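PDB 3MPX: FYVE, RhoGEF and PH domain-containing protein 5 from Homo sapiens, which activates the Rho-family GTPase CDC42 by exchanging its bound GDP for GTP; this fragment of the protein contains the DH domain and the first PH domain. Local coordinates for residues 264-268 / 269-273. Numbering follows the deposited sequence.
Sequences FLMND and VLLYT
Phe264 and Leu271 face each other as a hydrogen-bonded antiparallel pair: Phe264 N gives its hydrogen to Leu271 O at 3.0 Å, and Leu271 N returns one to Phe264 O at 2.9 Å. Nearer the turn, Met266 N donates a hydrogen bond to Val269 O at 3.1 Å. On the Phe264 face, CB of Phe264 lies 3.8 Å from CB of Leu271, and chi1 of -63° swings the ring along the partner strand until its CD2 side meets CG2 of Thr273, a methyl lying in the ring plane at its edge. The selenomethionine at Met266 bends at chi2 and chi3, which curls its CE back over the hairpin, 3.7 Å from CG1 of Val269 and 3.9 Å from CG of Leu271. On the other face, CD1 of Leu265 touches CD1 of Leu270 at 3.8 Å. Further out, Tyr281 and His262 set their rings edge-to-face with Phe264. At the turn, Asn267 hydrogen-bonds through OD1 to Glu243 N and through ND2 to Gly241 O, while Asp268 OD2 forms a salt bridge with Arg242, so both tie the turn to the chain entering strand 244-254. This is a tight antiparallel beta hairpin, joining strands 257-266 and 269-275 within the PH-domain fold.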
ATOM      1  N   PHE A 264      -7.072   3.198 -14.567  1.00 18.02           N
ATOM      2  CA  PHE A 264      -6.737   2.183 -13.558  1.00 15.10           C
ATOM      3  C   PHE A 264      -8.021   1.410 -13.186  1.00 19.51           C
ATOM      4  O   PHE A 264      -8.854   1.929 -12.447  1.00 16.64           O
ATOM      5  CB  PHE A 264      -6.095   2.800 -12.320  1.00 14.89           C
ATOM      6  CG  PHE A 264      -4.777   3.491 -12.526  1.00 14.66           C
ATOM      7  CD1 PHE A 264      -3.586   2.771 -12.519  1.00 15.06           C
ATOM      8  CD2 PHE A 264      -4.715   4.873 -12.685  1.00 15.67           C
ATOM      9  CE1 PHE A 264      -2.363   3.423 -12.664  1.00 14.76           C
ATOM     10  CE2 PHE A 264      -3.479   5.521 -12.850  1.00 16.74           C
ATOM     11  CZ  PHE A 264      -2.319   4.794 -12.830  1.00 13.53           C
ATOM     12  N   LEU A 265      -8.197   0.196 -13.742  1.00 20.53           N
ATOM     13  CA  LEU A 265      -9.377  -0.646 -13.500  1.00 23.20           C
ATOM     14  C   LEU A 265      -9.189  -1.642 -12.323  1.00 34.74           C
ATOM     15  O   LEU A 265      -8.363  -2.555 -12.369  1.00 32.62           O
ATOM     16  CB  LEU A 265      -9.854  -1.383 -14.784  1.00 22.63           C
ATOM     17  CG  LEU A 265     -10.795  -2.600 -14.618  1.00 26.64           C
ATOM     18  CD1 LEU A 265     -12.234  -2.192 -14.453  1.00 26.41           C
ATOM     19  CD2 LEU A 265     -10.673  -3.554 -15.774  1.00 29.78           C
HETATM   20  N   MSE A 266     -10.014  -1.450 -11.290  1.00 38.66           N
HETATM   21  CA  MSE A 266     -10.109  -2.300 -10.112  1.00 41.80           C
HETATM   22  C   MSE A 266     -11.451  -3.018 -10.193  1.00 46.05           C
HETATM   23  O   MSE A 266     -12.336  -2.585 -10.941  1.00 45.43           O
HETATM   24  CB  MSE A 266     -10.079  -1.460  -8.824  1.00 45.66           C
HETATM   25  CG  MSE A 266      -8.764  -1.503  -8.114  1.00 55.80           C
HETATM   26 SE   MSE A 266      -7.579  -0.087  -8.703  1.00 67.93          SE
HETATM   27  CE  MSE A 266      -8.462   1.482  -7.933  1.00 64.68           C
ATOM     28  N   ASN A 267     -11.627  -4.078  -9.384  1.00 42.47           N
ATOM     29  CA  ASN A 267     -12.896  -4.804  -9.298  1.00 42.10           C
ATOM     30  C   ASN A 267     -13.934  -3.912  -8.605  1.00 45.45           C
ATOM     31  O   ASN A 267     -15.136  -4.005  -8.857  1.00 44.97           O
ATOM     32  CB  ASN A 267     -12.702  -6.121  -8.530  1.00 40.90           C
ATOM     33  CG  ASN A 267     -11.992  -6.016  -7.192  1.00 56.81           C
ATOM     34  OD1 ASN A 267     -11.947  -4.961  -6.528  1.00 39.28           O
ATOM     35  ND2 ASN A 267     -11.463  -7.148  -6.747  1.00 52.53           N
ATOM     36  N   ASP A 268     -13.428  -3.021  -7.761  1.00 41.52           N
ATOM     37  CA  ASP A 268     -14.182  -2.100  -6.943  1.00 41.21           C
ATOM     38  C   ASP A 268     -14.617  -0.877  -7.756  1.00 44.51           C
ATOM     39  O   ASP A 268     -15.789  -0.749  -8.107  1.00 43.70           O
ATOM     40  CB  ASP A 268     -13.288  -1.706  -5.742  1.00 42.90           C
ATOM     41  CG  ASP A 268     -13.968  -0.987  -4.598  1.00 50.88           C
ATOM     42  OD1 ASP A 268     -14.070  -1.585  -3.498  1.00 51.56           O
ATOM     43  OD2 ASP A 268     -14.309   0.203  -4.766  1.00 54.63           O
ATOM     44  N   VAL A 269     -13.643  -0.014  -8.081  1.00 40.80           N
ATOM     45  CA  VAL A 269     -13.786   1.284  -8.726  1.00 39.86           C
ATOM     46  C   VAL A 269     -12.878   1.443  -9.999  1.00 43.06           C
ATOM     47  O   VAL A 269     -11.888   0.727 -10.154  1.00 42.72           O
ATOM     48  CB  VAL A 269     -13.473   2.327  -7.617  1.00 43.63           C
ATOM     49  CG1 VAL A 269     -11.980   2.444  -7.319  1.00 43.37           C
ATOM     50  CG2 VAL A 269     -14.097   3.681  -7.901  1.00 43.57           C
ATOM     51  N   LEU A 270     -13.235   2.384 -10.900  1.00 38.75           N
ATOM     52  CA  LEU A 270     -12.481   2.683 -12.126  1.00 37.58           C
ATOM     53  C   LEU A 270     -11.897   4.086 -12.079  1.00 39.60           C
ATOM     54  O   LEU A 270     -12.638   5.068 -12.153  1.00 38.93           O
ATOM     55  CB  LEU A 270     -13.325   2.494 -13.407  1.00 37.37           C
ATOM     56  CG  LEU A 270     -12.608   2.765 -14.744  1.00 41.40           C
ATOM     57  CD1 LEU A 270     -12.308   1.477 -15.473  1.00 40.91           C
ATOM     58  CD2 LEU A 270     -13.422   3.687 -15.631  1.00 43.46           C
ATOM     59  N   LEU A 271     -10.560   4.174 -11.955  1.00 35.27           N
ATOM     60  CA  LEU A 271      -9.884   5.464 -11.950  1.00 33.99           C
ATOM     61  C   LEU A 271      -9.718   5.912 -13.392  1.00 36.32           C
ATOM     62  O   LEU A 271      -9.310   5.120 -14.256  1.00 34.64           O
ATOM     63  CB  LEU A 271      -8.540   5.443 -11.204  1.00 33.59           C
ATOM     64  CG  LEU A 271      -8.488   4.869  -9.770  1.00 37.50           C
ATOM     65  CD1 LEU A 271      -7.097   5.058  -9.175  1.00 36.81           C
ATOM     66  CD2 LEU A 271      -9.517   5.518  -8.840  1.00 39.55           C
ATOM     67  N   TYR A 272     -10.130   7.169 -13.649  1.00 32.42           N
ATOM     68  CA  TYR A 272     -10.118   7.850 -14.943  1.00 31.69           C
ATOM     69  C   TYR A 272      -9.178   9.005 -14.750  1.00 29.83           C
ATOM     70  O   TYR A 272      -9.474   9.909 -13.966  1.00 29.88           O
ATOM     71  CB  TYR A 272     -11.543   8.330 -15.269  1.00 34.75           C
ATOM     72  CG  TYR A 272     -11.739   8.859 -16.671  1.00 38.26           C
ATOM     73  CD1 TYR A 272     -11.922  10.220 -16.904  1.00 40.13           C
ATOM     74  CD2 TYR A 272     -11.836   7.994 -17.753  1.00 39.66           C
ATOM     75  CE1 TYR A 272     -12.152  10.710 -18.189  1.00 40.55           C
ATOM     76  CE2 TYR A 272     -12.038   8.471 -19.042  1.00 41.28           C
ATOM     77  CZ  TYR A 272     -12.212   9.829 -19.254  1.00 50.24           C
ATOM     78  OH  TYR A 272     -12.430  10.284 -20.531  1.00 53.96           O
ATOM     79  N   THR A 273      -7.993   8.924 -15.353  1.00 22.87           N
ATOM     80  CA  THR A 273      -6.963   9.938 -15.127  1.00 22.15           C
ATOM     81  C   THR A 273      -6.482  10.604 -16.448  1.00 25.97           C
ATOM     82  O   THR A 273      -7.024  10.338 -17.526  1.00 24.57           O
ATOM     83  CB  THR A 273      -5.747   9.361 -14.264  1.00 21.47           C
ATOM     84  OG1 THR A 273      -4.789   8.706 -15.089  1.00 16.81           O
ATOM     85  CG2 THR A 273      -6.165   8.411 -13.153  1.00 14.86           C
TER